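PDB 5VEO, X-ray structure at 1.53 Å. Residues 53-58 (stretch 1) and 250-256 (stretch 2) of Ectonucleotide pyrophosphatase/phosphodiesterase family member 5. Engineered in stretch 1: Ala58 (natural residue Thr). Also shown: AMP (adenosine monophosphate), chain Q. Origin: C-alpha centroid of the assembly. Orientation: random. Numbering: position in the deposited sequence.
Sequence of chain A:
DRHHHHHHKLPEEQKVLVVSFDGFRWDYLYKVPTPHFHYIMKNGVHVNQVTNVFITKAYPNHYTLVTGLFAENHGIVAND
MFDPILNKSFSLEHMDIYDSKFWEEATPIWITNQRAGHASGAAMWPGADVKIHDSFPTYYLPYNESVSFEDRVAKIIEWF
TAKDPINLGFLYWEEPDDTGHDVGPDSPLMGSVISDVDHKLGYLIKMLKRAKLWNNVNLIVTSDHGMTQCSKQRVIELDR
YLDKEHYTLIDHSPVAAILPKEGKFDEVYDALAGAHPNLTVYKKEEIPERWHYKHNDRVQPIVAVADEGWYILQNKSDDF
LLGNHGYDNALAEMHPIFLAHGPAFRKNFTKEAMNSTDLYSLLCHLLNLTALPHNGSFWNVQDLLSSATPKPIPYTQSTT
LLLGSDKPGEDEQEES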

# COMPACT_ATOMS: atom_id res chain seq x y z
N VAL A 53 -1.24 -5.62 -4.86
CA VAL A 53 -1.12 -6.96 -4.31
C VAL A 53 -2.18 -7.22 -3.24
O VAL A 53 -2.65 -6.32 -2.53
CB VAL A 53 0.28 -7.29 -3.74
CG1 VAL A 53 1.34 -7.18 -4.82
CG2 VAL A 53 0.63 -6.48 -2.54
N PHE A 54 -2.51 -8.50 -3.11
CA PHE A 54 -3.41 -9.00 -2.08
C PHE A 54 -2.64 -9.24 -0.80
O PHE A 54 -1.52 -9.78 -0.85
CB PHE A 54 -4.03 -10.29 -2.58
CG PHE A 54 -5.15 -10.82 -1.74
CD1 PHE A 54 -6.44 -10.30 -1.84
CD2 PHE A 54 -4.94 -11.89 -0.88
CE1 PHE A 54 -7.48 -10.82 -1.09
CE2 PHE A 54 -5.98 -12.42 -0.14
CZ PHE A 54 -7.24 -11.88 -0.24
N ILE A 55 -3.18 -8.89 0.37
CA ILE A 55 -4.42 -8.12 0.54
C ILE A 55 -4.18 -6.65 0.26
O ILE A 55 -3.09 -6.12 0.47
CB ILE A 55 -5.01 -8.33 1.96
CG1 ILE A 55 -4.13 -7.71 3.04
CG2 ILE A 55 -5.24 -9.81 2.22
CD1 ILE A 55 -4.72 -7.81 4.44
N THR A 56 -5.23 -5.96 -0.18
CA THR A 56 -5.08 -4.60 -0.70
C THR A 56 -5.20 -3.57 0.42
O THR A 56 -6.10 -2.70 0.44
CB THR A 56 -6.08 -4.36 -1.84
OG1 THR A 56 -7.42 -4.66 -1.42
CG2 THR A 56 -5.74 -5.20 -3.07
N LYS A 57 -4.25 -3.68 1.36
CA LYS A 57 -4.09 -2.78 2.51
C LYS A 57 -2.72 -2.10 2.46
O LYS A 57 -1.84 -2.46 1.67
CB LYS A 57 -4.26 -3.55 3.84
CG LYS A 57 -5.60 -4.28 3.99
CD LYS A 57 -6.54 -3.51 4.79
CE LYS A 57 -7.79 -4.21 5.21
NZ LYS A 57 -8.78 -3.11 5.53
N ALA A 58 -2.51 -1.13 3.35
CA ALA A 58 -1.31 -0.28 3.29
C ALA A 58 -0.01 -1.05 3.47
O ALA A 58 0.94 -0.85 2.72
CB ALA A 58 -1.41 0.82 4.35
N ILE A 250 -7.48 -12.72 13.90
CA ILE A 250 -6.21 -12.02 13.79
C ILE A 250 -6.36 -10.71 13.02
O ILE A 250 -5.70 -9.71 13.34
CB ILE A 250 -5.18 -12.96 13.13
CG1 ILE A 250 -5.03 -14.26 13.92
CG2 ILE A 250 -3.83 -12.27 12.97
CD1 ILE A 250 -4.67 -14.06 15.34
N ASP A 251 -7.18 -10.72 11.98
CA ASP A 251 -7.49 -9.56 11.16
C ASP A 251 -8.97 -9.67 10.80
O ASP A 251 -9.46 -10.78 10.59
CB ASP A 251 -6.61 -9.53 9.91
CG ASP A 251 -6.59 -8.18 9.21
OD1 ASP A 251 -6.97 -7.15 9.84
OD2 ASP A 251 -6.14 -8.15 8.04
N HIS A 252 -9.70 -8.54 10.76
CA HIS A 252 -11.18 -8.60 10.75
C HIS A 252 -11.84 -8.55 9.37
O HIS A 252 -12.54 -9.49 8.97
CB HIS A 252 -11.76 -7.50 11.65
CG HIS A 252 -11.59 -7.74 13.12
ND1 HIS A 252 -12.63 -7.64 14.02
CD2 HIS A 252 -10.50 -8.08 13.85
CE1 HIS A 252 -12.18 -7.89 15.24
NE2 HIS A 252 -10.89 -8.16 15.16
N SER A 253 -11.73 -7.43 8.68
CA SER A 253 -12.51 -7.22 7.44
C SER A 253 -11.67 -6.45 6.45
O SER A 253 -10.97 -5.52 6.84
CB SER A 253 -13.81 -6.47 7.72
OG SER A 253 -14.69 -6.46 6.60
N PRO A 254 -11.78 -6.79 5.15
CA PRO A 254 -12.65 -7.78 4.51
C PRO A 254 -11.99 -9.14 4.31
O PRO A 254 -12.58 -10.03 3.68
CB PRO A 254 -12.96 -7.13 3.18
CG PRO A 254 -11.67 -6.43 2.83
CD PRO A 254 -11.13 -5.92 4.14
N VAL A 255 -10.80 -9.32 4.85
CA VAL A 255 -10.12 -10.61 4.80
C VAL A 255 -9.93 -11.06 6.24
O VAL A 255 -9.01 -10.62 6.94
CB VAL A 255 -8.80 -10.54 4.03
CG1 VAL A 255 -8.12 -11.92 3.98
CG2 VAL A 255 -9.09 -10.01 2.61
N ALA A 256 -10.84 -11.91 6.70
CA ALA A 256 -10.80 -12.40 8.07
C ALA A 256 -9.75 -13.50 8.17
O ALA A 256 -9.87 -14.55 7.53
CB ALA A 256 -12.18 -12.91 8.48
P AMP Q . -4.72 1.35 5.37
O1P AMP Q . -4.46 -0.12 5.23
O2P AMP Q . -6.16 1.63 5.82
O3P AMP Q . -4.38 2.14 4.11
O5' AMP Q . -3.77 1.93 6.52
C5' AMP Q . -3.42 3.32 6.50
C4' AMP Q . -3.29 3.93 7.87
O4' AMP Q . -2.06 3.50 8.44
C3' AMP Q . -3.21 5.46 7.84
O3' AMP Q . -4.41 6.03 8.32
C2' AMP Q . -2.05 5.81 8.78
O2' AMP Q . -2.36 6.75 9.78
C1' AMP Q . -1.67 4.47 9.38
N9 AMP Q . -0.25 4.34 9.60
C8 AMP Q . 0.74 4.33 8.68
N7 AMP Q . 1.93 4.16 9.29
C5 AMP Q . 1.67 4.05 10.62
C6 AMP Q . 2.46 3.85 11.85
N6 AMP Q . 3.80 3.72 11.78
N1 AMP Q . 1.82 3.79 13.03
C2 AMP Q . 0.48 3.90 13.14
N3 AMP Q . -0.31 4.08 12.07
C4 AMP Q . 0.24 4.17 10.82
O HOH W 1 -10.84 -3.00 7.94

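How do the two backbones lie against each other? They come from distant parts of one chain, where touching residues are at least 196 positions apart in the sequence, and they meet without sharing a sheet. Stretch 1 has no regular strand; it runs extended through Ile55, bends at Thr56, and passes Lys57, the N-cap position just before a helix. Stretch 2 is mostly loop or turn and enters a strand at Val255. The nearest pair of CA atoms, those of Ile55 and Val255, stand 7.5 Å apart, too far for backbone pairing at that point, and no direct hydrogen bond joins the stretches. Each contains a cis peptide bond, one before Ile55 and one before Pro254. Within stretch 1, a weak hydrogen bond from Lys57 N to Ile55 O, 2.8 Å long, closes a tight local bend. The contact is therefore made largely by side chains and is modest, burying 232 Å² summed over both sides.

Which side chains form the apolar part? Val255 is its centre, with the largest covered area of any residue here, and its CA-to-CB bond points toward stretch 1. Its CG2 methyl lies 3.9 Å from Ile55 CG2 and also 3.9 Å from Phe54 CZ, so one methyl touches two neighbours. Ile55 likewise points toward its partner. Phe54 starts out sideways, but its t rotamer (chi1 -170°) brings the end of the ring nearer, and the valine methyl approaches that ring obliquely. All three residues are buried, and these van der Waals contacts keep their hydrocarbon surface away from solvent. Ile55 also reaches the edge of a polar group: its CD1 is 3.9 Å from Asp251 OD2, a packing contact in which the methyl has no hydrogen bond to offer.

What does the long side chain of Lys57 contribute? Its CA-to-CB bond points toward stretch 2, and its far end meets that stretch in two ways. Lys57 CE touches the corner of the proline ring, 3.9 Å from Pro254 CD. At its tip, Lys57 NZ lies 3.5 Å from Ser253 O, a close polar approach rather than a direct hydrogen bond. A water supplies the link instead, accepting from Lys57 NZ at 3.2 Å and donating to Ser253 O at 2.8 Å. The carbonyl thus joins the contact although the CA-to-CB bond of Ser253 points away, its OG being hydrogen-bonded elsewhere in the structure.

How do the remaining polar groups and the nucleotide fit in? Asp251 directs its CA-to-CB bond toward stretch 1, while its OD1 accepts a weak hydrogen bond from His252 N at 3.2 Å; the 127° angle is far from straight. At the C-terminal end of stretch 1, the backbone of engineered Ala58 donates from N to AMP O1P at 2.9 Å, with a favourable angle of 162°. Lys57 CB sits 3.7 Å from the same AMP O1P, so Lys57 borders the phosphate while its side chain extends to stretch 2.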